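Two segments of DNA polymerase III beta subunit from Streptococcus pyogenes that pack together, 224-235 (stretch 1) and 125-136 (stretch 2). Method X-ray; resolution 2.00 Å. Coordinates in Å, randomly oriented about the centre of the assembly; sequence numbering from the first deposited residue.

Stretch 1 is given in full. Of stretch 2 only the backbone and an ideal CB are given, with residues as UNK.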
# COMPACT_ATOMS: atom_id res chain seq x y z
N VAL A 224 -12.11 32.29 0.11
CA VAL A 224 -12.49 31.70 -1.16
C VAL A 224 -12.81 32.79 -2.18
O VAL A 224 -13.65 33.66 -1.93
CB VAL A 224 -13.73 30.78 -1.01
CG1 VAL A 224 -13.99 30.02 -2.30
CG2 VAL A 224 -13.53 29.81 0.13
N PHE A 225 -12.13 32.76 -3.33
CA PHE A 225 -12.35 33.74 -4.39
C PHE A 225 -12.84 33.04 -5.65
O PHE A 225 -12.43 31.91 -5.94
CB PHE A 225 -11.06 34.50 -4.71
CG PHE A 225 -10.47 35.20 -3.53
CD1 PHE A 225 -10.85 36.49 -3.20
CD2 PHE A 225 -9.53 34.57 -2.73
CE1 PHE A 225 -10.31 37.13 -2.10
CE2 PHE A 225 -8.99 35.20 -1.63
CZ PHE A 225 -9.38 36.48 -1.32
N PHE A 226 -13.73 33.70 -6.39
CA PHE A 226 -14.27 33.10 -7.61
C PHE A 226 -13.93 33.87 -8.87
O PHE A 226 -13.73 35.08 -8.85
CB PHE A 226 -15.79 32.98 -7.54
CG PHE A 226 -16.30 32.21 -6.36
CD1 PHE A 226 -16.35 32.80 -5.10
CD2 PHE A 226 -16.77 30.92 -6.51
CE1 PHE A 226 -16.87 32.11 -4.01
CE2 PHE A 226 -17.29 30.22 -5.42
CZ PHE A 226 -17.34 30.82 -4.17
N SER A 227 -13.88 33.13 -9.97
CA SER A 227 -13.64 33.68 -11.30
C SER A 227 -14.51 32.74 -12.12
O SER A 227 -15.01 31.74 -11.60
CB SER A 227 -12.17 33.55 -11.71
OG SER A 227 -11.90 32.28 -12.29
N PRO A 228 -14.71 33.05 -13.41
CA PRO A 228 -15.56 32.14 -14.20
C PRO A 228 -14.94 30.76 -14.43
O PRO A 228 -15.64 29.75 -14.40
CB PRO A 228 -15.74 32.91 -15.51
CG PRO A 228 -15.58 34.35 -15.11
CD PRO A 228 -14.41 34.28 -14.15
N SER A 229 -13.63 30.73 -14.64
CA SER A 229 -12.95 29.47 -14.92
C SER A 229 -12.40 28.71 -13.72
O SER A 229 -12.19 27.50 -13.79
CB SER A 229 -11.82 29.70 -15.93
OG SER A 229 -10.98 30.77 -15.52
N GLN A 230 -12.15 29.40 -12.61
CA GLN A 230 -11.63 28.71 -11.44
C GLN A 230 -11.97 29.36 -10.10
O GLN A 230 -12.45 30.49 -10.03
CB GLN A 230 -10.11 28.55 -11.54
CG GLN A 230 -9.39 29.66 -12.28
CD GLN A 230 -7.88 29.59 -12.12
OE1 GLN A 230 -7.30 28.50 -12.05
NE2 GLN A 230 -7.24 30.74 -12.08
N ILE A 231 -11.72 28.60 -9.04
CA ILE A 231 -11.95 29.06 -7.69
C ILE A 231 -10.61 28.98 -6.96
O ILE A 231 -9.83 28.05 -7.18
CB ILE A 231 -13.02 28.17 -7.00
CG1 ILE A 231 -13.18 28.57 -5.53
CG2 ILE A 231 -12.64 26.72 -7.12
CD1 ILE A 231 -14.21 27.74 -4.81
N LEU A 232 -10.34 29.97 -6.13
CA LEU A 232 -9.10 30.03 -5.37
C LEU A 232 -9.39 29.92 -3.88
O LEU A 232 -10.18 30.70 -3.33
CB LEU A 232 -8.37 31.35 -5.65
CG LEU A 232 -7.30 31.84 -4.66
CD1 LEU A 232 -6.12 30.88 -4.59
CD2 LEU A 232 -6.84 33.21 -5.10
N PHE A 233 -8.78 28.94 -3.23
CA PHE A 233 -8.91 28.78 -1.79
C PHE A 233 -7.57 29.27 -1.26
O PHE A 233 -6.52 28.81 -1.72
CB PHE A 233 -9.10 27.31 -1.39
CG PHE A 233 -10.36 26.70 -1.92
CD1 PHE A 233 -10.40 26.14 -3.18
CD2 PHE A 233 -11.50 26.64 -1.13
CE1 PHE A 233 -11.55 25.54 -3.64
CE2 PHE A 233 -12.65 26.04 -1.59
CZ PHE A 233 -12.68 25.49 -2.84
N ARG A 234 -7.59 30.20 -0.31
CA ARG A 234 -6.35 30.76 0.21
C ARG A 234 -6.24 30.89 1.72
O ARG A 234 -7.15 31.36 2.40
CB ARG A 234 -6.13 32.15 -0.42
CG ARG A 234 -4.75 32.72 -0.16
CD ARG A 234 -4.60 34.11 -0.75
NE ARG A 234 -5.48 35.08 -0.10
CZ ARG A 234 -5.51 36.38 -0.40
NH1 ARG A 234 -4.71 36.86 -1.34
NH2 ARG A 234 -6.34 37.19 0.23
N SER A 235 -5.09 30.45 2.24
CA SER A 235 -4.77 30.55 3.66
C SER A 235 -3.62 31.53 3.71
O SER A 235 -3.32 32.19 2.71
CB SER A 235 -4.33 29.19 4.22
OG SER A 235 -3.14 28.72 3.60
N UNK A 125 1.94 30.12 -16.87
CA UNK A 125 1.60 31.12 -15.87
C UNK A 125 0.27 30.79 -15.22
O UNK A 125 -0.57 30.11 -15.81
CB UNK A 125 1.55 32.52 -16.50
N UNK A 126 0.08 31.28 -14.00
CA UNK A 126 -1.16 31.02 -13.29
C UNK A 126 -2.27 31.94 -13.78
O UNK A 126 -2.03 33.12 -14.04
CB UNK A 126 -0.96 31.19 -11.78
N UNK A 127 -3.47 31.39 -13.94
CA UNK A 127 -4.62 32.18 -14.36
C UNK A 127 -5.00 32.86 -13.05
O UNK A 127 -5.61 32.26 -12.18
CB UNK A 127 -5.75 31.35 -14.98
N UNK A 128 -4.61 34.12 -12.90
CA UNK A 128 -4.87 34.87 -11.68
C UNK A 128 -6.36 35.06 -11.37
O UNK A 128 -7.19 35.11 -12.27
CB UNK A 128 -4.20 36.24 -11.78
N UNK A 129 -6.66 35.16 -10.08
CA UNK A 129 -8.03 35.36 -9.63
C UNK A 129 -8.06 36.55 -8.67
O UNK A 129 -7.27 36.62 -7.73
CB UNK A 129 -8.58 34.10 -8.96
N UNK A 130 -8.96 37.50 -8.93
CA UNK A 130 -9.08 38.68 -8.09
C UNK A 130 -9.18 38.34 -6.60
O UNK A 130 -9.90 37.42 -6.21
CB UNK A 130 -10.30 39.49 -8.52
N UNK A 131 -8.45 39.09 -5.78
CA UNK A 131 -8.43 38.88 -4.34
C UNK A 131 -9.34 39.86 -3.60
O UNK A 131 -9.13 40.15 -2.42
CB UNK A 131 -7.00 39.00 -3.82
N UNK A 132 -10.35 40.38 -4.29
CA UNK A 132 -11.27 41.33 -3.68
C UNK A 132 -12.57 40.64 -3.28
O UNK A 132 -13.01 39.70 -3.95
CB UNK A 132 -11.56 42.49 -4.64
N UNK A 133 -13.18 41.09 -2.19
CA UNK A 133 -14.44 40.53 -1.69
C UNK A 133 -14.36 39.02 -1.46
O UNK A 133 -14.97 38.24 -2.19
CB UNK A 133 -15.57 40.84 -2.67
N UNK A 134 -13.62 38.60 -0.43
CA UNK A 134 -13.44 37.20 -0.07
C UNK A 134 -14.56 36.59 0.75
O UNK A 134 -15.14 37.26 1.62
CB UNK A 134 -12.13 37.05 0.71
N UNK A 135 -14.87 35.33 0.46
CA UNK A 135 -15.87 34.60 1.21
C UNK A 135 -15.03 33.84 2.23
O UNK A 135 -14.12 33.09 1.85
CB UNK A 135 -16.74 33.69 0.34
N UNK A 136 -15.31 34.03 3.51
CA UNK A 136 -14.53 33.36 4.53
C UNK A 136 -15.23 32.13 5.09
O UNK A 136 -16.35 32.23 5.61
CB UNK A 136 -14.21 34.34 5.66

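Position 125 lies far from stretch 1, so many residues would serve; it is R125. At 126 CA-to-CB points sideways with nothing of stretch 1 near the ideal CB, so a longer side chain would be needed to make contact. L126 brings CD1 within 4.1 Å of Q230 NE2.

The CB at 127 points toward stretch 1, 3.3 Å from Q230 NE2. Space directly ahead is short, so a small residue or a flexible chain that can bend aside would suit. The residue is Q127; with chi1 t and chi2 p its end leads away, while its CG passes 4.3 Å from S229 OG. Position 128 points away and leaves the choice wide; it is E128.

Position 129 also points toward stretch 1. Its extended backbone (phi/psi -128/129) favours beta-branched residues, and its ideal CB stands 4.3 Å from L232 CB and 4.6 Å from S227 CB, with the CB of F225 nearby. A medium-sized apolar side chain, valine, isoleucine or perhaps leucine, is the natural expectation. V129 sets CG1 3.8 Å from F225 CB, and both CG1 and CG2 lie 4.1 Å from S227 CB.

At 130 the CB points sideways into space free of stretch 1, and small or polar residues fit easily. S130 contributes chiefly through its backbone, its O lying 3.3 Å from F225 CD1.

The ideal CB of 131 is 4.2 Å from F225 CE1 and 4.0 Å from R234 NH1, between an aromatic ring and a guanidinium. A compact side chain with some apolar surface would suit, threonine or valine among others. T131 lays its CB over one face of the F225 ring and places CG2 3.4 Å from F225 CZ and 3.0 Å from R234 NH1.

Positions 132 and 133 point away. At 133 phi is positive (55/71), a conformation that glycine and asparagine tolerate best. The residues are E132 and N133.

At 134 the CB is tight against F225 CE1 (3.3 Å), and phi of -82 is compatible with proline. A compact apolar residue is favoured; P134 meets the ring with its CB.

Position 135 pairs antiparallel with V224: its N donates to V224 O (3.2 Å), and V224 N donates to its O (2.8 Å). Its side chain shares a sheet face with V224, so a branched apolar residue suits. L135 packs CB 4.3 Å from V224 CB and brings CD2 to the edge of the F226 ring. Position 136 points away; its strand backbone suits I136.

Stretch 2 (125-136) RLQEVSTENPLI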
# COMPACT_ATOMS: atom_id res chain seq x y z
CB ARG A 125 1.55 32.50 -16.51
CG ARG A 125 2.91 32.96 -16.98
CD ARG A 125 2.82 34.22 -17.80
NE ARG A 125 4.13 34.77 -18.10
CZ ARG A 125 4.33 35.82 -18.89
NH1 ARG A 125 3.29 36.41 -19.46
NH2 ARG A 125 5.56 36.27 -19.10
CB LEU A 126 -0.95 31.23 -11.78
CG LEU A 126 -1.81 30.47 -10.77
CD1 LEU A 126 -3.28 30.60 -11.12
CD2 LEU A 126 -1.40 29.00 -10.77
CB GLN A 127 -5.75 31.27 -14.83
CG GLN A 127 -6.88 31.97 -15.57
CD GLN A 127 -6.39 32.68 -16.82
OE1 GLN A 127 -5.26 32.48 -17.27
NE2 GLN A 127 -7.25 33.52 -17.40
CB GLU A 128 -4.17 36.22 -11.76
CG GLU A 128 -2.69 36.08 -12.09
CD GLU A 128 -2.02 37.41 -12.37
OE1 GLU A 128 -2.68 38.46 -12.21
OE2 GLU A 128 -0.82 37.40 -12.74
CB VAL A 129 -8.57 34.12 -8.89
CG1 VAL A 129 -9.97 34.41 -8.34
CG2 VAL A 129 -8.61 32.93 -9.83
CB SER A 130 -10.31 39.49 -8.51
OG SER A 130 -11.46 38.67 -8.55
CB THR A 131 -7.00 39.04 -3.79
OG1 THR A 131 -6.09 38.27 -4.58
CG2 THR A 131 -6.94 38.56 -2.35
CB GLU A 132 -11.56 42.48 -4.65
CG GLU A 132 -12.48 43.56 -4.10
CD GLU A 132 -12.41 44.85 -4.90
OE1 GLU A 132 -11.57 44.93 -5.83
OE2 GLU A 132 -13.18 45.78 -4.60
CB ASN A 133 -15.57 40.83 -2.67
CG ASN A 133 -15.79 42.32 -2.85
OD1 ASN A 133 -16.12 43.03 -1.90
ND2 ASN A 133 -15.61 42.79 -4.08
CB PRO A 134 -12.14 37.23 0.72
CG PRO A 134 -12.29 38.50 1.48
CD PRO A 134 -12.80 39.47 0.43
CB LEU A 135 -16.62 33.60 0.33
CG LEU A 135 -17.42 32.55 1.12
CD1 LEU A 135 -18.56 33.24 1.86
CD2 LEU A 135 -17.95 31.48 0.18
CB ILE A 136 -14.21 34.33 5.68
CG1 ILE A 136 -13.50 35.57 5.13
CG2 ILE A 136 -13.32 33.65 6.70
CD1 ILE A 136 -13.03 36.52 6.21
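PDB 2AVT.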